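Putative hexose oxidase (Nonomuraea sp. ATCC 39727, PDB 5AWV) is probably an FAD-dependent hexose oxidase that acts on a sugar of the glycopeptide antibiotic teicoplanin, with the flavin covalently attached to the protein. Local coordinates at residues 221-226 and 513-518; 321-326 and 342-347. All coordinates share one frame; numbering follows the deposited sequence.

Interaction 1: residues 221-226 and 513-518; sequences FGVVTK and NHFHHA. With FAD (flavin-adenine dinucleotide), chain M.
The ring of Phe-515 lies over the backbone of Gly-222. Gly-222 CA sits above the centre of the ring, 3.7 Å from the centroid and 12° off the ring normal, a CH-pi contact. On the opposite face His-514 CD2 is offset toward the rim. Chi1 of Phe-515, -61°, sets CG beside its own backbone N and anti to the carbonyl carbon, and the ring reaches the 221-226 segment. Val-223 crosses the phenylalanine side chain at about a right angle, its CG2 branch 3.9 Å from Phe-515 CE1. Phe-221 CB points away from 513-518, and its ring packs on Leu-502, Val-505 and Lys-506 of helix 499-509.

Strand 223-229 holds the adenine of FAD through Val-224. Val-224 N donates to FAD N1A at 2.9 Å. FAD N6A donates to Val-224 O at 2.8 Å, almost straight at 174°. The main chain of one residue thus pairs with the Watson-Crick edge of the base. Gly-222 O approaches FAD C2A at 3.3 Å. His-517 CD2 lies 3.8 Å from the ribose oxygen FAD O3B, and His-517 NE2 is hydrogen-bonded to Gly-218 O.

Phe-515 meets the segment 221-226 through van der Waals and CH-pi contacts, without hydrogen bonds. Gly-222 N is buried here without a polar partner. The contact is therefore apolar packing beside a polar, backbone-made adenine site.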
loop_
_atom_site.group_PDB
_atom_site.type_symbol
_atom_site.label_atom_id
_atom_site.label_comp_id
_atom_site.label_asym_id
_atom_site.label_seq_id
_atom_site.Cartn_x
_atom_site.Cartn_y
_atom_site.Cartn_z
ATOM N N PHE A 221 -1.969 11.466 11.076
ATOM C CA PHE A 221 -1.050 12.293 11.855
ATOM C C PHE A 221 -0.651 13.586 11.145
ATOM O O PHE A 221 -0.270 14.564 11.817
ATOM C CB PHE A 221 0.144 11.507 12.301
ATOM C CG PHE A 221 -0.224 10.245 13.034
ATOM C CD1 PHE A 221 -0.790 10.319 14.289
ATOM C CD2 PHE A 221 -0.100 8.998 12.434
ATOM C CE1 PHE A 221 -1.167 9.190 14.938
ATOM C CE2 PHE A 221 -0.563 7.870 13.055
ATOM C CZ PHE A 221 -1.066 7.951 14.335
ATOM N N GLY A 222 -0.782 13.637 9.822
ATOM C CA GLY A 222 -0.095 14.659 9.044
ATOM C C GLY A 222 0.300 14.069 7.698
ATOM O O GLY A 222 -0.071 12.921 7.399
ATOM N N VAL A 223 1.013 14.854 6.899
ATOM C CA VAL A 223 1.396 14.451 5.548
ATOM C C VAL A 223 2.830 13.939 5.575
ATOM O O VAL A 223 3.740 14.697 5.814
ATOM C CB VAL A 223 1.289 15.598 4.601
ATOM C CG1 VAL A 223 1.574 15.141 3.142
ATOM C CG2 VAL A 223 -0.054 16.246 4.750
ATOM N N VAL A 224 3.040 12.656 5.291
ATOM C CA VAL A 224 4.386 12.162 5.150
ATOM C C VAL A 224 4.899 12.691 3.839
ATOM O O VAL A 224 4.282 12.443 2.805
ATOM C CB VAL A 224 4.442 10.632 5.092
ATOM C CG1 VAL A 224 5.895 10.147 4.854
ATOM C CG2 VAL A 224 3.866 10.062 6.350
ATOM N N THR A 225 6.066 13.355 3.864
ATOM C CA THR A 225 6.692 13.858 2.651
ATOM C C THR A 225 7.940 13.111 2.268
ATOM O O THR A 225 8.347 13.208 1.104
ATOM C CB THR A 225 7.043 15.385 2.837
ATOM O OG1 THR A 225 7.862 15.534 3.989
ATOM C CG2 THR A 225 5.799 16.130 3.066
ATOM N N LYS A 226 8.552 12.378 3.202
ATOM C CA LYS A 226 9.676 11.484 2.941
ATOM C C LYS A 226 9.651 10.270 3.916
ATOM O O LYS A 226 9.337 10.425 5.128
ATOM C CB LYS A 226 11.086 12.148 3.146
ATOM C CG LYS A 226 11.249 13.520 2.440
ATOM C CD LYS A 226 12.670 14.043 2.585
ATOM C CE LYS A 226 13.040 15.297 1.782
ATOM N NZ LYS A 226 11.900 16.217 1.602
ATOM N N ASN A 513 -7.319 17.621 15.105
ATOM C CA ASN A 513 -8.007 16.638 14.312
ATOM C C ASN A 513 -8.259 17.132 12.885
ATOM O O ASN A 513 -9.332 17.006 12.306
ATOM C CB ASN A 513 -9.290 16.168 15.012
ATOM C CG ASN A 513 -9.830 14.854 14.435
ATOM O OD1 ASN A 513 -11.039 14.638 14.324
ATOM N ND2 ASN A 513 -8.948 14.054 14.002
ATOM N N HIS A 514 -7.245 17.743 12.300
ATOM C CA HIS A 514 -7.388 18.208 10.917
ATOM C C HIS A 514 -7.213 17.053 9.930
ATOM O O HIS A 514 -7.697 17.164 8.827
ATOM C CB HIS A 514 -6.373 19.280 10.640
ATOM C CG HIS A 514 -6.581 19.994 9.359
ATOM N ND1 HIS A 514 -7.694 20.772 9.109
ATOM C CD2 HIS A 514 -5.825 20.028 8.235
ATOM C CE1 HIS A 514 -7.618 21.246 7.879
ATOM N NE2 HIS A 514 -6.497 20.815 7.329
ATOM N N PHE A 515 -6.520 15.991 10.332
ATOM C CA PHE A 515 -6.363 14.785 9.475
ATOM C C PHE A 515 -7.309 13.711 9.970
ATOM O O PHE A 515 -7.113 13.180 11.032
ATOM C CB PHE A 515 -4.922 14.362 9.469
ATOM C CG PHE A 515 -4.048 15.412 8.917
ATOM C CD1 PHE A 515 -3.952 15.562 7.539
ATOM C CD2 PHE A 515 -3.416 16.356 9.747
ATOM C CE1 PHE A 515 -3.207 16.582 6.987
ATOM C CE2 PHE A 515 -2.653 17.387 9.165
ATOM C CZ PHE A 515 -2.539 17.467 7.784
ATOM N N HIS A 516 -8.380 13.473 9.219
ATOM C CA HIS A 516 -9.391 12.543 9.622
ATOM C C HIS A 516 -10.173 11.916 8.443
ATOM O O HIS A 516 -10.194 12.442 7.369
ATOM C CB HIS A 516 -10.372 13.204 10.682
ATOM C CG HIS A 516 -11.270 14.247 10.111
ATOM N ND1 HIS A 516 -12.520 13.962 9.636
ATOM C CD2 HIS A 516 -11.078 15.575 9.906
ATOM C CE1 HIS A 516 -13.069 15.070 9.141
ATOM N NE2 HIS A 516 -12.195 16.058 9.284
ATOM N N HIS A 517 -10.811 10.785 8.746
ATOM C CA HIS A 517 -11.608 9.975 7.836
ATOM C C HIS A 517 -12.330 8.916 8.621
ATOM O O HIS A 517 -12.188 8.869 9.836
ATOM C CB HIS A 517 -10.731 9.410 6.702
ATOM C CG HIS A 517 -9.532 8.629 7.160
ATOM N ND1 HIS A 517 -9.639 7.430 7.827
ATOM C CD2 HIS A 517 -8.206 8.885 7.049
ATOM C CE1 HIS A 517 -8.422 6.948 8.059
ATOM N NE2 HIS A 517 -7.535 7.812 7.592
ATOM N N ALA A 518 -13.103 8.025 7.964
ATOM C CA ALA A 518 -13.963 7.003 8.660
ATOM C C ALA A 518 -13.415 6.082 9.811
ATOM O O ALA A 518 -14.149 5.724 10.736
ATOM C CB ALA A 518 -14.761 6.186 7.630
HETATM P PA FAD M . -4.037 6.385 -1.157
HETATM O O1A FAD M . -5.465 6.035 -1.520
HETATM O O2A FAD M . -3.307 7.416 -1.886
HETATM O O5B FAD M . -3.923 6.673 0.394
HETATM C C5B FAD M . -4.475 5.784 1.424
HETATM C C4B FAD M . -4.647 6.536 2.707
HETATM O O4B FAD M . -3.418 7.043 3.239
HETATM C C3B FAD M . -5.593 7.747 2.661
HETATM O O3B FAD M . -6.265 8.023 3.915
HETATM C C2B FAD M . -4.595 8.810 2.319
HETATM O O2B FAD M . -5.109 10.066 2.615
HETATM C C1B FAD M . -3.396 8.439 3.127
HETATM N N9A FAD M . -2.181 8.948 2.536
HETATM C C8A FAD M . -1.689 8.799 1.300
HETATM N N7A FAD M . -0.471 9.370 1.168
HETATM C C5A FAD M . -0.149 9.885 2.347
HETATM C C6A FAD M . 0.974 10.692 2.871
HETATM N N6A FAD M . 1.965 10.999 2.040
HETATM N N1A FAD M . 0.927 11.038 4.192
HETATM C C2A FAD M . -0.134 10.714 4.988
HETATM N N3A FAD M . -1.223 10.014 4.569
HETATM C C4A FAD M . -1.268 9.641 3.258
HETATM N N1 FAD M . -1.256 -3.924 0.776
HETATM C C2 FAD M . -0.302 -4.805 1.201
HETATM O O2 FAD M . 0.239 -4.626 2.316
HETATM N N3 FAD M . 0.103 -5.844 0.454
HETATM C C4 FAD M . -0.308 -6.012 -0.820
HETATM O O4 FAD M . 0.111 -6.959 -1.523
HETATM C C4X FAD M . -1.307 -5.083 -1.365
HETATM N N5 FAD M . -1.788 -5.182 -2.654
HETATM C C5X FAD M . -2.644 -4.261 -3.195
HETATM C C6 FAD M . -3.027 -4.401 -4.546
HETATM C C7 FAD M . -3.994 -3.461 -4.992
HETATM C C7M FAD M . -4.501 -3.572 -6.453
HETATM C C8 FAD M . -4.516 -2.325 -4.133
HETATM C C8M FAD M . -5.327 -1.195 -4.721
HETATM C C9 FAD M . -4.029 -2.218 -2.812
HETATM C C9A FAD M . -3.156 -3.141 -2.316
HETATM N N10 FAD M . -2.662 -3.087 -0.985
HETATM C C10 FAD M . -1.737 -3.994 -0.492
HETATM C "C1'" FAD M . -3.154 -2.036 -0.035
HETATM C "C2'" FAD M . -2.266 -0.851 0.037
HETATM O "O2'" FAD M . -1.190 -1.214 0.880
HETATM C "C3'" FAD M . -3.092 0.184 0.704
HETATM O "O3'" FAD M . -4.236 0.357 -0.134
HETATM C "C4'" FAD M . -2.296 1.512 0.831
HETATM O "O4'" FAD M . -2.918 2.269 1.872
HETATM C "C5'" FAD M . -2.405 2.267 -0.469
HETATM O "O5'" FAD M . -1.575 3.444 -0.434
HETATM P P FAD M . -1.746 4.526 -1.559
HETATM O O1P FAD M . -0.759 5.574 -1.389
HETATM O O2P FAD M . -1.795 3.936 -2.941
HETATM O O3P FAD M . -3.266 4.950 -1.284
#

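Interaction 2: residues 321-326 and 342-347; sequences DARRLL and VPEPIE
Arg-323 runs from helix 322-334 to the ring of Pro-345. Its CB points neither at nor away from the 342-347 segment. CG is anti to the backbone N (chi1 176°), and a bend at chi2 (63°) carries the rest of the chain across. CD is the first atom to touch, 3.8 Å from Pro-345 CG. NE follows, 3.5 Å from Pro-345 CG, and also forms a salt bridge with Asp-327, one helical turn further on. At CZ the guanidinium lies with one face on the proline, Pro-345 CG standing 3.4 Å above the centre of its plane. Arg-323 NH1 lies 3.7 Å from Pro-345 CG. The two side chains cross at about a right angle.

The tip continues toward Glu-344. Arg-323 NH2 and Glu-344 OE2 are 4.1 Å apart, too far for a salt bridge. A water in the plane of the guanidinium, at its edge, joins them. It accepts from Arg-323 NH2 at 2.8 Å and donates to Glu-344 OE2 at 2.8 Å. Glu-344 starts away from the helix, but its chain bends at chi2 and brings the carboxylate round.

Leu-326, buried, packs beside the arginine. Its CD1 meets Pro-345 CG at 3.7 Å. Leu-326 also touches Ile-313 and Val-315 of strand 309-316, while Arg-323 and Pro-345 both touch Leu-251 of strand 249-257. The contact thus lays the first turn of helix 322-334 against the irregular part of the broken strand 340-349, an outermost strand of the seven-stranded antiparallel sheet within this chain.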
loop_
_atom_site.group_PDB
_atom_site.type_symbol
_atom_site.label_atom_id
_atom_site.label_comp_id
_atom_site.label_asym_id
_atom_site.label_seq_id
_atom_site.Cartn_x
_atom_site.Cartn_y
_atom_site.Cartn_z
ATOM N N ASP A 321 17.857 -26.733 -1.709
ATOM C CA ASP A 321 16.578 -27.362 -1.257
ATOM C C ASP A 321 15.255 -26.739 -1.811
ATOM O O ASP A 321 14.163 -27.202 -1.504
ATOM C CB ASP A 321 16.521 -27.476 0.284
ATOM C CG ASP A 321 16.408 -26.144 0.972
ATOM O OD1 ASP A 321 16.701 -25.142 0.270
ATOM O OD2 ASP A 321 16.037 -26.074 2.197
ATOM N N ALA A 322 15.354 -25.681 -2.625
ATOM C CA ALA A 322 14.178 -24.906 -2.951
ATOM C C ALA A 322 13.129 -25.780 -3.628
ATOM O O ALA A 322 11.928 -25.662 -3.354
ATOM C CB ALA A 322 14.541 -23.749 -3.876
ATOM N N ARG A 323 13.566 -26.593 -4.585
ATOM C CA ARG A 323 12.585 -27.483 -5.286
ATOM C C ARG A 323 11.911 -28.459 -4.313
ATOM O O ARG A 323 10.692 -28.663 -4.349
ATOM C CB ARG A 323 13.223 -28.253 -6.438
ATOM C CG ARG A 323 12.278 -29.240 -7.117
ATOM C CD ARG A 323 11.100 -28.525 -7.776
ATOM N NE ARG A 323 10.100 -29.477 -8.257
ATOM C CZ ARG A 323 10.126 -30.114 -9.424
ATOM N NH1 ARG A 323 11.023 -29.823 -10.367
ATOM N NH2 ARG A 323 9.182 -31.009 -9.685
ATOM N N ARG A 324 12.689 -28.981 -3.382
ATOM C CA ARG A 324 12.091 -29.847 -2.330
ATOM C C ARG A 324 11.104 -29.117 -1.506
ATOM O O ARG A 324 10.087 -29.668 -1.133
ATOM C CB ARG A 324 13.111 -30.364 -1.338
ATOM C CG ARG A 324 13.586 -31.718 -1.569
ATOM C CD ARG A 324 14.460 -32.154 -0.409
ATOM N NE ARG A 324 15.805 -31.625 -0.579
ATOM C CZ ARG A 324 16.551 -31.135 0.413
ATOM N NH1 ARG A 324 16.083 -30.984 1.647
ATOM N NH2 ARG A 324 17.761 -30.713 0.140
ATOM N N LEU A 325 11.430 -27.878 -1.109
ATOM C CA LEU A 325 10.480 -27.181 -0.270
ATOM C C LEU A 325 9.184 -26.925 -0.955
ATOM O O LEU A 325 8.098 -26.988 -0.336
ATOM C CB LEU A 325 11.069 -25.846 0.184
ATOM C CG LEU A 325 12.302 -25.881 1.062
ATOM C CD1 LEU A 325 12.716 -24.410 1.401
ATOM C CD2 LEU A 325 12.195 -26.765 2.314
ATOM N N LEU A 326 9.299 -26.578 -2.239
ATOM C CA LEU A 326 8.146 -26.254 -3.082
ATOM C C LEU A 326 7.239 -27.479 -3.215
ATOM O O LEU A 326 6.002 -27.411 -3.015
ATOM C CB LEU A 326 8.685 -25.830 -4.416
ATOM C CG LEU A 326 7.751 -25.309 -5.493
ATOM C CD1 LEU A 326 7.751 -26.038 -6.797
ATOM C CD2 LEU A 326 6.405 -24.851 -5.165
ATOM N N VAL A 342 -1.292 -29.656 -11.053
ATOM C CA VAL A 342 0.031 -29.171 -10.669
ATOM C C VAL A 342 0.976 -29.165 -11.875
ATOM O O VAL A 342 1.432 -30.195 -12.314
ATOM C CB VAL A 342 0.637 -30.054 -9.598
ATOM C CG1 VAL A 342 1.997 -29.508 -9.133
ATOM C CG2 VAL A 342 -0.353 -30.220 -8.454
ATOM N N PRO A 343 1.312 -27.993 -12.383
ATOM C CA PRO A 343 2.254 -27.866 -13.468
ATOM C C PRO A 343 3.698 -28.009 -13.000
ATOM O O PRO A 343 3.992 -27.998 -11.830
ATOM C CB PRO A 343 1.995 -26.443 -13.974
ATOM C CG PRO A 343 1.630 -25.692 -12.737
ATOM C CD PRO A 343 0.874 -26.665 -11.854
ATOM N N GLU A 344 4.599 -28.157 -13.950
ATOM C CA GLU A 344 5.994 -28.194 -13.679
ATOM C C GLU A 344 6.358 -26.824 -13.140
ATOM O O GLU A 344 5.892 -25.848 -13.697
ATOM C CB GLU A 344 6.802 -28.371 -15.003
ATOM C CG GLU A 344 7.201 -29.768 -15.271
ATOM C CD GLU A 344 8.133 -30.249 -14.190
ATOM O OE1 GLU A 344 9.290 -29.727 -14.056
ATOM O OE2 GLU A 344 7.679 -31.127 -13.457
ATOM N N PRO A 345 7.199 -26.746 -12.115
ATOM C CA PRO A 345 7.653 -25.387 -11.712
ATOM C C PRO A 345 8.551 -24.680 -12.772
ATOM O O PRO A 345 9.269 -25.338 -13.495
ATOM C CB PRO A 345 8.480 -25.628 -10.455
ATOM C CG PRO A 345 8.575 -27.090 -10.281
ATOM C CD PRO A 345 7.854 -27.823 -11.361
ATOM N N ILE A 346 8.551 -23.353 -12.744
ATOM C CA ILE A 346 9.337 -22.513 -13.617
ATOM C C ILE A 346 10.278 -21.668 -12.747
ATOM O O ILE A 346 9.869 -21.140 -11.709
ATOM C CB ILE A 346 8.346 -21.657 -14.404
ATOM C CG1 ILE A 346 7.547 -22.560 -15.355
ATOM C CG2 ILE A 346 9.045 -20.616 -15.227
ATOM C CD1 ILE A 346 6.361 -21.867 -16.028
ATOM N N GLU A 347 11.525 -21.536 -13.145
ATOM C CA GLU A 347 12.464 -20.642 -12.473
ATOM C C GLU A 347 12.389 -19.273 -13.135
ATOM O O GLU A 347 12.426 -19.189 -14.359
ATOM C CB GLU A 347 13.864 -21.212 -12.488
ATOM C CG GLU A 347 14.845 -20.372 -11.713
ATOM C CD GLU A 347 16.135 -21.091 -11.379
ATOM O OE1 GLU A 347 17.045 -20.461 -10.796
ATOM O OE2 GLU A 347 16.241 -22.286 -11.685
HETATM O O HOH W 1 9.147 -32.859 -11.772
#

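In the fold
The two contacts lie on opposite sides of the chain's centre, their centres 44 Å apart, and share no helix or strand. Interaction 1 is buried. It joins a strand of the five-stranded sheet to a loop near the C-terminus, 287 residues later, beside the adenine end of FAD. Interaction 2 is more local, with 15 residues between its segments, and lies away from the annotated sites, where a helix packs on the edge of the seven-stranded sheet. The areas buried are similar, 140 and 145 Å². The chemistry follows the setting: an aromatic ring packed on a glycine backbone in the interior, a charged group laid on proline with a water bridge at the partly exposed one.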